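Local coordinates for protein UL37 (PDB 4K70) that serves as an inner tegument protein of pseudorabies virus that is thought to take part in controlling the intracellular trafficking of viral particles, represented by its N-terminal half, at residues A[122-130]-A[167-177]; A[46-54]-A[68-76]. All blocks are in the same frame, centred on the assembly; numbering follows the deposited sequence.

Overall arrangement
Both contacts are buried in the helical, strand-free N-terminal half of UL37, their centres about 17 Å apart; contact 1 lies about 19 Å and contact 2 about 34 Å from the centre of the chain. Contact 2 pairs helices 39-60 and 63-78, almost antiparallel, through alanines, leucines and one tryptophan, and all its touching residues are buried. Contact 1 sets helix 120-137 against a turn-rich segment running into helix 175-188; its chemistry is more mixed, an aromatic cluster and apolar side chains inside with an Arg-Glu pair of doubtful geometry at the exposed margin. Helix 63-78 belongs to both neighbourhoods: Met123 CG lies 3.9 Å from Ala73 CB, and Met174 CE 3.6 Å from Gly74 O, so the contacts form one continuous packed region.

Contact 1 of 2, residues A[122-130]-A[167-177]; sequences AMFRLVSEW and RFATLYDMDFV
An aromatic cluster of Trp130, Phe168 and Phe176 joins helix 120-137 to the turns before helix 175-188 and to its first turn. The edge of the Trp130 five-membered ring points at the face of Phe168, a T-shaped pair with planes at 75° and centroids 5.0 Å apart; Trp130 CD1 comes to 3.6 Å from Phe168 CD2. Phe176 in turn directs its edge at the face of the Trp130 six-membered ring, the planes 84° apart. Val177 CG2 makes a CH-pi contact over a face of that same ring, 4.2 Å from its centroid. With CG anti to the backbone N (chi1 -168°), Trp130 projects toward these partners, and its NE1 is bonded to Leu163 O. Leu171 uses both methyls: CD1 meets Trp130 CB at 4.0 Å, and CD2 turns toward the start of segment 122-130, 3.8 Å from Met123 SD, which also touches Met174. Toward the surface Glu129 and Arg167 are paired as a salt bridge only doubtfully, since their modelled atoms lie too close. No hydrogen bond crosses between the segments, so edge-to-face rings and apolar packing carry the contact, with charge at its margin.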
loop_
_atom_site.group_PDB
_atom_site.type_symbol
_atom_site.label_atom_id
_atom_site.label_comp_id
_atom_site.label_asym_id
_atom_site.label_seq_id
_atom_site.Cartn_x
_atom_site.Cartn_y
_atom_site.Cartn_z
ATOM N N ALA A 122 -22.638 -15.461 -10.649
ATOM C CA ALA A 122 -22.013 -14.141 -10.639
ATOM C C ALA A 122 -20.713 -14.164 -9.836
ATOM O O ALA A 122 -19.665 -13.692 -10.290
ATOM C CB ALA A 122 -22.973 -13.127 -10.062
ATOM N N MET A 123 -20.778 -14.730 -8.640
ATOM C CA MET A 123 -19.594 -14.764 -7.787
ATOM C C MET A 123 -18.473 -15.614 -8.392
ATOM O O MET A 123 -17.312 -15.241 -8.324
ATOM C CB MET A 123 -19.959 -15.185 -6.366
ATOM C CG MET A 123 -20.772 -14.117 -5.624
ATOM S SD MET A 123 -19.940 -12.497 -5.382
ATOM C CE MET A 123 -20.431 -11.613 -6.870
ATOM N N PHE A 124 -18.820 -16.733 -9.016
ATOM C CA PHE A 124 -17.822 -17.564 -9.671
ATOM C C PHE A 124 -17.103 -16.790 -10.764
ATOM O O PHE A 124 -15.881 -16.805 -10.848
ATOM C CB PHE A 124 -18.452 -18.834 -10.262
ATOM C CG PHE A 124 -17.449 -19.741 -10.932
ATOM C CD1 PHE A 124 -16.653 -20.592 -10.177
ATOM C CD2 PHE A 124 -17.280 -19.718 -12.309
ATOM C CE1 PHE A 124 -15.714 -21.407 -10.781
ATOM C CE2 PHE A 124 -16.341 -20.535 -12.919
ATOM C CZ PHE A 124 -15.555 -21.379 -12.155
ATOM N N ARG A 125 -17.875 -16.122 -11.615
ATOM C CA ARG A 125 -17.317 -15.361 -12.724
ATOM C C ARG A 125 -16.457 -14.172 -12.269
ATOM O O ARG A 125 -15.302 -14.055 -12.673
ATOM C CB ARG A 125 -18.442 -14.896 -13.676
ATOM C CG ARG A 125 -17.961 -14.216 -14.964
ATOM C CD ARG A 125 -19.134 -13.754 -15.862
ATOM N NE ARG A 125 -19.990 -12.788 -15.183
ATOM C CZ ARG A 125 -21.243 -13.025 -14.804
ATOM N NH1 ARG A 125 -21.809 -14.203 -15.054
ATOM N NH2 ARG A 125 -21.936 -12.077 -14.179
ATOM N N LEU A 126 -17.016 -13.286 -11.445
ATOM C CA LEU A 126 -16.289 -12.084 -11.029
ATOM C C LEU A 126 -15.080 -12.385 -10.142
ATOM O O LEU A 126 -14.033 -11.782 -10.318
ATOM C CB LEU A 126 -17.202 -11.080 -10.321
ATOM C CG LEU A 126 -18.242 -10.367 -11.194
ATOM C CD1 LEU A 126 -19.081 -9.421 -10.345
ATOM C CD2 LEU A 126 -17.583 -9.622 -12.352
ATOM N N VAL A 127 -15.221 -13.306 -9.191
ATOM C CA VAL A 127 -14.106 -13.576 -8.284
ATOM C C VAL A 127 -12.975 -14.298 -9.008
ATOM O O VAL A 127 -11.803 -14.039 -8.752
ATOM C CB VAL A 127 -14.545 -14.299 -6.992
ATOM C CG1 VAL A 127 -13.353 -14.513 -6.067
ATOM C CG2 VAL A 127 -15.626 -13.475 -6.275
ATOM N N SER A 128 -13.327 -15.187 -9.928
ATOM C CA SER A 128 -12.340 -15.807 -10.795
ATOM C C SER A 128 -11.563 -14.744 -11.553
ATOM O O SER A 128 -10.346 -14.799 -11.613
ATOM C CB SER A 128 -13.018 -16.755 -11.792
ATOM O OG SER A 128 -13.427 -17.958 -11.151
ATOM N N GLU A 129 -12.286 -13.795 -12.155
ATOM C CA GLU A 129 -11.663 -12.695 -12.888
ATOM C C GLU A 129 -10.805 -11.843 -11.985
ATOM O O GLU A 129 -9.687 -11.485 -12.343
ATOM C CB GLU A 129 -12.721 -11.806 -13.546
ATOM C CG GLU A 129 -13.535 -12.515 -14.601
ATOM C CD GLU A 129 -14.555 -11.590 -15.244
ATOM O OE1 GLU A 129 -14.385 -10.354 -15.134
ATOM O OE2 GLU A 129 -15.511 -12.093 -15.852
ATOM N N TRP A 130 -11.329 -11.525 -10.806
ATOM C CA TRP A 130 -10.585 -10.734 -9.838
ATOM C C TRP A 130 -9.277 -11.440 -9.435
ATOM O O TRP A 130 -8.209 -10.815 -9.414
ATOM C CB TRP A 130 -11.464 -10.420 -8.624
ATOM C CG TRP A 130 -10.884 -9.383 -7.701
ATOM C CD1 TRP A 130 -11.149 -8.043 -7.704
ATOM C CD2 TRP A 130 -9.947 -9.606 -6.633
ATOM N NE1 TRP A 130 -10.438 -7.424 -6.703
ATOM C CE2 TRP A 130 -9.691 -8.358 -6.038
ATOM C CE3 TRP A 130 -9.306 -10.741 -6.126
ATOM C CZ2 TRP A 130 -8.807 -8.209 -4.956
ATOM C CZ3 TRP A 130 -8.429 -10.592 -5.052
ATOM C CH2 TRP A 130 -8.194 -9.337 -4.479
ATOM N N ARG A 167 -16.377 -2.889 -12.596
ATOM C CA ARG A 167 -16.966 -4.221 -12.758
ATOM C C ARG A 167 -16.781 -5.069 -11.495
ATOM O O ARG A 167 -17.519 -6.038 -11.271
ATOM C CB ARG A 167 -16.405 -4.934 -13.986
ATOM C CG ARG A 167 -15.015 -5.448 -13.810
ATOM C CD ARG A 167 -14.442 -5.997 -15.117
ATOM N NE ARG A 167 -15.423 -6.742 -15.904
ATOM C CZ ARG A 167 -15.914 -7.931 -15.578
ATOM N NH1 ARG A 167 -15.523 -8.519 -14.457
ATOM N NH2 ARG A 167 -16.801 -8.531 -16.370
ATOM N N PHE A 168 -15.819 -4.685 -10.658
ATOM C CA PHE A 168 -15.614 -5.373 -9.375
ATOM C C PHE A 168 -16.188 -4.595 -8.204
ATOM O O PHE A 168 -15.848 -4.868 -7.054
ATOM C CB PHE A 168 -14.127 -5.634 -9.143
ATOM C CG PHE A 168 -13.530 -6.582 -10.133
ATOM C CD1 PHE A 168 -14.249 -7.688 -10.566
ATOM C CD2 PHE A 168 -12.265 -6.352 -10.658
ATOM C CE1 PHE A 168 -13.713 -8.570 -11.493
ATOM C CE2 PHE A 168 -11.715 -7.233 -11.580
ATOM C CZ PHE A 168 -12.444 -8.343 -12.003
ATOM N N ALA A 169 -17.035 -3.610 -8.491
ATOM C CA ALA A 169 -17.647 -2.807 -7.431
ATOM C C ALA A 169 -18.398 -3.626 -6.381
ATOM O O ALA A 169 -18.332 -3.312 -5.194
ATOM C CB ALA A 169 -18.558 -1.717 -8.017
ATOM N N THR A 170 -19.115 -4.667 -6.795
ATOM C CA THR A 170 -19.850 -5.473 -5.815
ATOM C C THR A 170 -18.918 -6.299 -4.917
ATOM O O THR A 170 -19.347 -6.772 -3.866
ATOM C CB THR A 170 -20.912 -6.393 -6.458
ATOM O OG1 THR A 170 -20.293 -7.277 -7.403
ATOM C CG2 THR A 170 -22.004 -5.544 -7.150
ATOM N N LEU A 171 -17.645 -6.437 -5.306
ATOM C CA LEU A 171 -16.668 -7.149 -4.464
ATOM C C LEU A 171 -15.832 -6.261 -3.562
ATOM O O LEU A 171 -15.121 -6.766 -2.688
ATOM C CB LEU A 171 -15.680 -7.954 -5.312
ATOM C CG LEU A 171 -16.236 -8.860 -6.390
ATOM C CD1 LEU A 171 -15.068 -9.514 -7.117
ATOM C CD2 LEU A 171 -17.189 -9.889 -5.787
ATOM N N TYR A 172 -15.901 -4.952 -3.779
ATOM C CA TYR A 172 -14.966 -4.007 -3.171
ATOM C C TYR A 172 -14.937 -4.005 -1.639
ATOM O O TYR A 172 -13.870 -4.051 -1.038
ATOM C CB TYR A 172 -15.242 -2.589 -3.685
ATOM C CG TYR A 172 -14.297 -1.554 -3.142
ATOM C CD1 TYR A 172 -13.005 -1.453 -3.627
ATOM C CD2 TYR A 172 -14.696 -0.683 -2.144
ATOM C CE1 TYR A 172 -12.125 -0.505 -3.130
ATOM C CE2 TYR A 172 -13.826 0.261 -1.627
ATOM C CZ TYR A 172 -12.541 0.347 -2.134
ATOM O OH TYR A 172 -11.668 1.293 -1.647
ATOM N N ASP A 173 -16.103 -3.938 -1.007
ATOM C CA ASP A 173 -16.153 -3.915 0.444
ATOM C C ASP A 173 -15.912 -5.307 1.064
ATOM O O ASP A 173 -15.928 -5.442 2.276
ATOM C CB ASP A 173 -17.501 -3.374 0.921
ATOM C CG ASP A 173 -17.546 -3.134 2.431
ATOM O OD1 ASP A 173 -16.691 -2.384 2.940
ATOM O OD2 ASP A 173 -18.435 -3.700 3.109
ATOM N N MET A 174 -15.716 -6.343 0.254
ATOM C CA MET A 174 -15.554 -7.685 0.835
ATOM C C MET A 174 -14.169 -7.811 1.464
ATOM O O MET A 174 -13.183 -7.320 0.915
ATOM C CB MET A 174 -15.781 -8.787 -0.195
ATOM C CG MET A 174 -17.169 -8.732 -0.867
ATOM S SD MET A 174 -17.482 -10.231 -1.781
ATOM C CE MET A 174 -19.211 -9.987 -2.241
ATOM N N ASP A 175 -14.092 -8.474 2.613
ATOM C CA ASP A 175 -12.838 -8.527 3.370
ATOM C C ASP A 175 -11.660 -9.080 2.573
ATOM O O ASP A 175 -10.555 -8.534 2.635
ATOM C CB ASP A 175 -13.016 -9.297 4.684
ATOM C CG ASP A 175 -13.956 -8.589 5.649
ATOM O OD1 ASP A 175 -14.177 -7.374 5.482
ATOM O OD2 ASP A 175 -14.478 -9.243 6.574
ATOM N N PHE A 176 -11.869 -10.164 1.834
ATOM C CA PHE A 176 -10.753 -10.736 1.081
ATOM C C PHE A 176 -10.177 -9.765 0.034
ATOM O O PHE A 176 -8.983 -9.802 -0.276
ATOM C CB PHE A 176 -11.112 -12.098 0.467
ATOM C CG PHE A 176 -12.059 -12.016 -0.694
ATOM C CD1 PHE A 176 -13.433 -12.033 -0.493
ATOM C CD2 PHE A 176 -11.575 -11.957 -1.991
ATOM C CE1 PHE A 176 -14.309 -11.973 -1.566
ATOM C CE2 PHE A 176 -12.449 -11.889 -3.073
ATOM C CZ PHE A 176 -13.819 -11.899 -2.858
ATOM N N VAL A 177 -11.017 -8.887 -0.504
ATOM C CA VAL A 177 -10.522 -7.899 -1.452
ATOM C C VAL A 177 -9.641 -6.855 -0.773
ATOM O O VAL A 177 -8.570 -6.514 -1.269
ATOM C CB VAL A 177 -11.661 -7.183 -2.195
ATOM C CG1 VAL A 177 -11.114 -5.948 -2.899
ATOM C CG2 VAL A 177 -12.333 -8.144 -3.192
#

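Contact 2 of 2, residues A[46-54]-A[68-76]; sequences WARALRLAC and LAENLAGLA
The indole of Trp46 meets helix 63-78 with the far end of its six-membered ring: Ala73 N and the carbonyl carbon of Leu72 lie at the ring edge, near its plane, and Trp46 CH2 is 3.4 Å from Ala73 N. One face carries Leu50 CB, one turn along Trp46's own helix. Leu72 points back at Trp46 from the facing helix, its CG 3.7 Å from Trp46 CZ3, and its CD2 shares the Leu50 face in an off-centre CH-pi contact, 29° from the ring normal. Trp46 has CG anti to the backbone N (chi1 171°), which carries the indole across to the neighbouring helix, while NE1 is bonded to Thr103 OG1 of helix 101-109. The polar end of the ring is thereby satisfied by a third helix.

Leu72 CD2 also rests on the backbone where Ala49 passes into Leu50, 3.6 Å from Leu50 N and 4.0 Å from Ala49 CB. Toward Ala53 and Ala69 the two facing alanines let the backbones come close: their CA atoms are 5.0 Å apart, against 8.6 Å for those of Trp46 and Ala73. Ala53 CB touches Leu68 CD2 at 3.6 Å, and Ala69 CB packs against both Ala53 CB and Cys54 SG. No hydrogen bond links the segments.

The axes of segments 46-54 and 68-76 approach to 8.7 Å with N-to-C directions 154° apart. Together with the brief connection between helices 39-60 and 63-78, this geometry identifies an antiparallel helical hairpin, closely packed at its alanines and spaced by an indole at the other end.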
loop_
_atom_site.group_PDB
_atom_site.type_symbol
_atom_site.label_atom_id
_atom_site.label_comp_id
_atom_site.label_asym_id
_atom_site.label_seq_id
_atom_site.Cartn_x
_atom_site.Cartn_y
_atom_site.Cartn_z
ATOM N N TRP A 46 -20.522 -25.112 2.772
ATOM C CA TRP A 46 -21.301 -24.492 1.705
ATOM C C TRP A 46 -22.555 -25.278 1.305
ATOM O O TRP A 46 -23.659 -24.724 1.273
ATOM C CB TRP A 46 -20.461 -24.238 0.453
ATOM C CG TRP A 46 -21.348 -23.809 -0.676
ATOM C CD1 TRP A 46 -21.825 -24.586 -1.682
ATOM C CD2 TRP A 46 -21.918 -22.512 -0.861
ATOM N NE1 TRP A 46 -22.642 -23.853 -2.502
ATOM C CE2 TRP A 46 -22.718 -22.570 -2.020
ATOM C CE3 TRP A 46 -21.824 -21.298 -0.167
ATOM C CZ2 TRP A 46 -23.416 -21.460 -2.509
ATOM C CZ3 TRP A 46 -22.514 -20.198 -0.646
ATOM C CH2 TRP A 46 -23.303 -20.288 -1.810
ATOM N N ALA A 47 -22.377 -26.556 0.979
ATOM C CA ALA A 47 -23.463 -27.373 0.438
ATOM C C ALA A 47 -24.622 -27.484 1.429
ATOM O O ALA A 47 -25.788 -27.336 1.050
ATOM C CB ALA A 47 -22.947 -28.739 0.037
ATOM N N ARG A 48 -24.288 -27.717 2.696
ATOM C CA ARG A 48 -25.272 -27.766 3.774
ATOM C C ARG A 48 -25.946 -26.413 3.959
ATOM O O ARG A 48 -27.161 -26.336 4.123
ATOM C CB ARG A 48 -24.609 -28.169 5.102
ATOM C CG ARG A 48 -23.967 -29.555 5.125
ATOM C CD ARG A 48 -22.940 -29.670 6.275
ATOM N NE ARG A 48 -23.562 -29.492 7.590
ATOM C CZ ARG A 48 -22.893 -29.310 8.730
ATOM N NH1 ARG A 48 -21.565 -29.270 8.735
ATOM N NH2 ARG A 48 -23.558 -29.162 9.870
ATOM N N ALA A 49 -25.159 -25.341 3.969
ATOM C CA ALA A 49 -25.738 -24.014 4.123
ATOM C C ALA A 49 -26.699 -23.710 2.971
ATOM O O ALA A 49 -27.817 -23.259 3.191
ATOM C CB ALA A 49 -24.656 -22.941 4.228
ATOM N N LEU A 50 -26.270 -23.973 1.744
ATOM C CA LEU A 50 -27.117 -23.690 0.593
ATOM C C LEU A 50 -28.393 -24.534 0.628
ATOM O O LEU A 50 -29.488 -24.035 0.366
ATOM C CB LEU A 50 -26.364 -23.949 -0.713
ATOM C CG LEU A 50 -27.254 -23.663 -1.916
ATOM C CD1 LEU A 50 -27.446 -22.142 -2.075
ATOM C CD2 LEU A 50 -26.695 -24.307 -3.174
ATOM N N ARG A 51 -28.236 -25.815 0.945
ATOM C CA ARG A 51 -29.365 -26.738 1.035
ATOM C C ARG A 51 -30.369 -26.306 2.094
ATOM O O ARG A 51 -31.571 -26.365 1.874
ATOM C CB ARG A 51 -28.869 -28.155 1.322
ATOM C CG ARG A 51 -28.450 -28.901 0.089
ATOM C CD ARG A 51 -29.669 -29.428 -0.636
ATOM N NE ARG A 51 -29.351 -29.919 -1.972
ATOM C CZ ARG A 51 -30.272 -30.310 -2.843
ATOM N NH1 ARG A 51 -31.553 -30.266 -2.499
ATOM N NH2 ARG A 51 -29.921 -30.745 -4.050
ATOM N N LEU A 52 -29.870 -25.862 3.239
ATOM C CA LEU A 52 -30.723 -25.397 4.327
ATOM C C LEU A 52 -31.452 -24.094 3.993
ATOM O O LEU A 52 -32.589 -23.862 4.425
ATOM C CB LEU A 52 -29.887 -25.209 5.600
ATOM C CG LEU A 52 -29.439 -26.489 6.300
ATOM C CD1 LEU A 52 -28.337 -26.168 7.286
ATOM C CD2 LEU A 52 -30.617 -27.121 7.010
ATOM N N ALA A 53 -30.793 -23.226 3.236
ATOM C CA ALA A 53 -31.441 -21.993 2.823
ATOM C C ALA A 53 -32.511 -22.305 1.779
ATOM O O ALA A 53 -33.630 -21.802 1.857
ATOM C CB ALA A 53 -30.424 -21.000 2.292
ATOM N N CYS A 54 -32.166 -23.142 0.807
ATOM C CA CYS A 54 -33.116 -23.543 -0.219
ATOM C C CYS A 54 -34.319 -24.239 0.395
ATOM O O CYS A 54 -35.451 -24.009 -0.018
ATOM C CB CYS A 54 -32.450 -24.446 -1.257
ATOM S SG CYS A 54 -31.416 -23.514 -2.406
ATOM N N LEU A 68 -31.606 -14.991 1.021
ATOM C CA LEU A 68 -30.501 -15.768 1.564
ATOM C C LEU A 68 -30.000 -16.777 0.533
ATOM O O LEU A 68 -28.830 -16.749 0.150
ATOM C CB LEU A 68 -30.918 -16.482 2.852
ATOM C CG LEU A 68 -29.903 -17.440 3.487
ATOM C CD1 LEU A 68 -28.683 -16.679 4.012
ATOM C CD2 LEU A 68 -30.556 -18.241 4.601
ATOM N N ALA A 69 -30.886 -17.659 0.076
ATOM C CA ALA A 69 -30.493 -18.736 -0.827
ATOM C C ALA A 69 -29.883 -18.219 -2.117
ATOM O O ALA A 69 -28.846 -18.713 -2.568
ATOM C CB ALA A 69 -31.680 -19.621 -1.135
ATOM N N GLU A 70 -30.545 -17.234 -2.722
ATOM C CA GLU A 70 -30.090 -16.679 -3.992
ATOM C C GLU A 70 -28.782 -15.865 -3.892
ATOM O O GLU A 70 -28.000 -15.820 -4.855
ATOM C CB GLU A 70 -31.203 -15.842 -4.635
ATOM C CG GLU A 70 -32.292 -16.691 -5.302
ATOM C CD GLU A 70 -33.317 -15.861 -6.085
ATOM O OE1 GLU A 70 -33.630 -14.728 -5.667
ATOM O OE2 GLU A 70 -33.809 -16.359 -7.123
ATOM N N ASN A 71 -28.544 -15.234 -2.742
ATOM C CA ASN A 71 -27.342 -14.406 -2.561
ATOM C C ASN A 71 -26.315 -14.921 -1.540
ATOM O O ASN A 71 -25.389 -14.194 -1.141
ATOM C CB ASN A 71 -27.748 -12.979 -2.215
ATOM C CG ASN A 71 -28.672 -12.380 -3.250
ATOM O OD1 ASN A 71 -28.226 -11.805 -4.246
ATOM N ND2 ASN A 71 -29.975 -12.524 -3.028
ATOM N N LEU A 72 -26.465 -16.183 -1.151
ATOM C CA LEU A 72 -25.585 -16.814 -0.181
ATOM C C LEU A 72 -24.126 -16.787 -0.618
ATOM O O LEU A 72 -23.230 -16.608 0.204
ATOM C CB LEU A 72 -26.030 -18.263 0.072
ATOM C CG LEU A 72 -25.397 -18.908 1.297
ATOM C CD1 LEU A 72 -25.922 -18.229 2.551
ATOM C CD2 LEU A 72 -25.688 -20.398 1.311
ATOM N N ALA A 73 -23.877 -16.981 -1.905
ATOM C CA ALA A 73 -22.498 -16.964 -2.380
ATOM C C ALA A 73 -21.797 -15.636 -2.011
ATOM O O ALA A 73 -20.700 -15.630 -1.454
ATOM C CB ALA A 73 -22.445 -17.218 -3.872
ATOM N N GLY A 74 -22.452 -14.519 -2.293
ATOM C CA GLY A 74 -21.884 -13.213 -2.005
ATOM C C GLY A 74 -21.814 -12.915 -0.522
ATOM O O GLY A 74 -20.809 -12.398 -0.029
ATOM N N LEU A 75 -22.880 -13.246 0.193
ATOM C CA LEU A 75 -22.928 -13.030 1.630
ATOM C C LEU A 75 -21.838 -13.824 2.341
ATOM O O LEU A 75 -21.260 -13.338 3.302
ATOM C CB LEU A 75 -24.296 -13.425 2.192
ATOM C CG LEU A 75 -25.489 -12.574 1.745
ATOM C CD1 LEU A 75 -26.799 -13.180 2.258
ATOM C CD2 LEU A 75 -25.314 -11.135 2.229
ATOM N N ALA A 76 -21.569 -15.034 1.859
ATOM C CA ALA A 76 -20.542 -15.898 2.449
ATOM C C ALA A 76 -19.139 -15.364 2.173
ATOM O O ALA A 76 -18.249 -15.456 3.012
ATOM C CB ALA A 76 -20.678 -17.325 1.913
#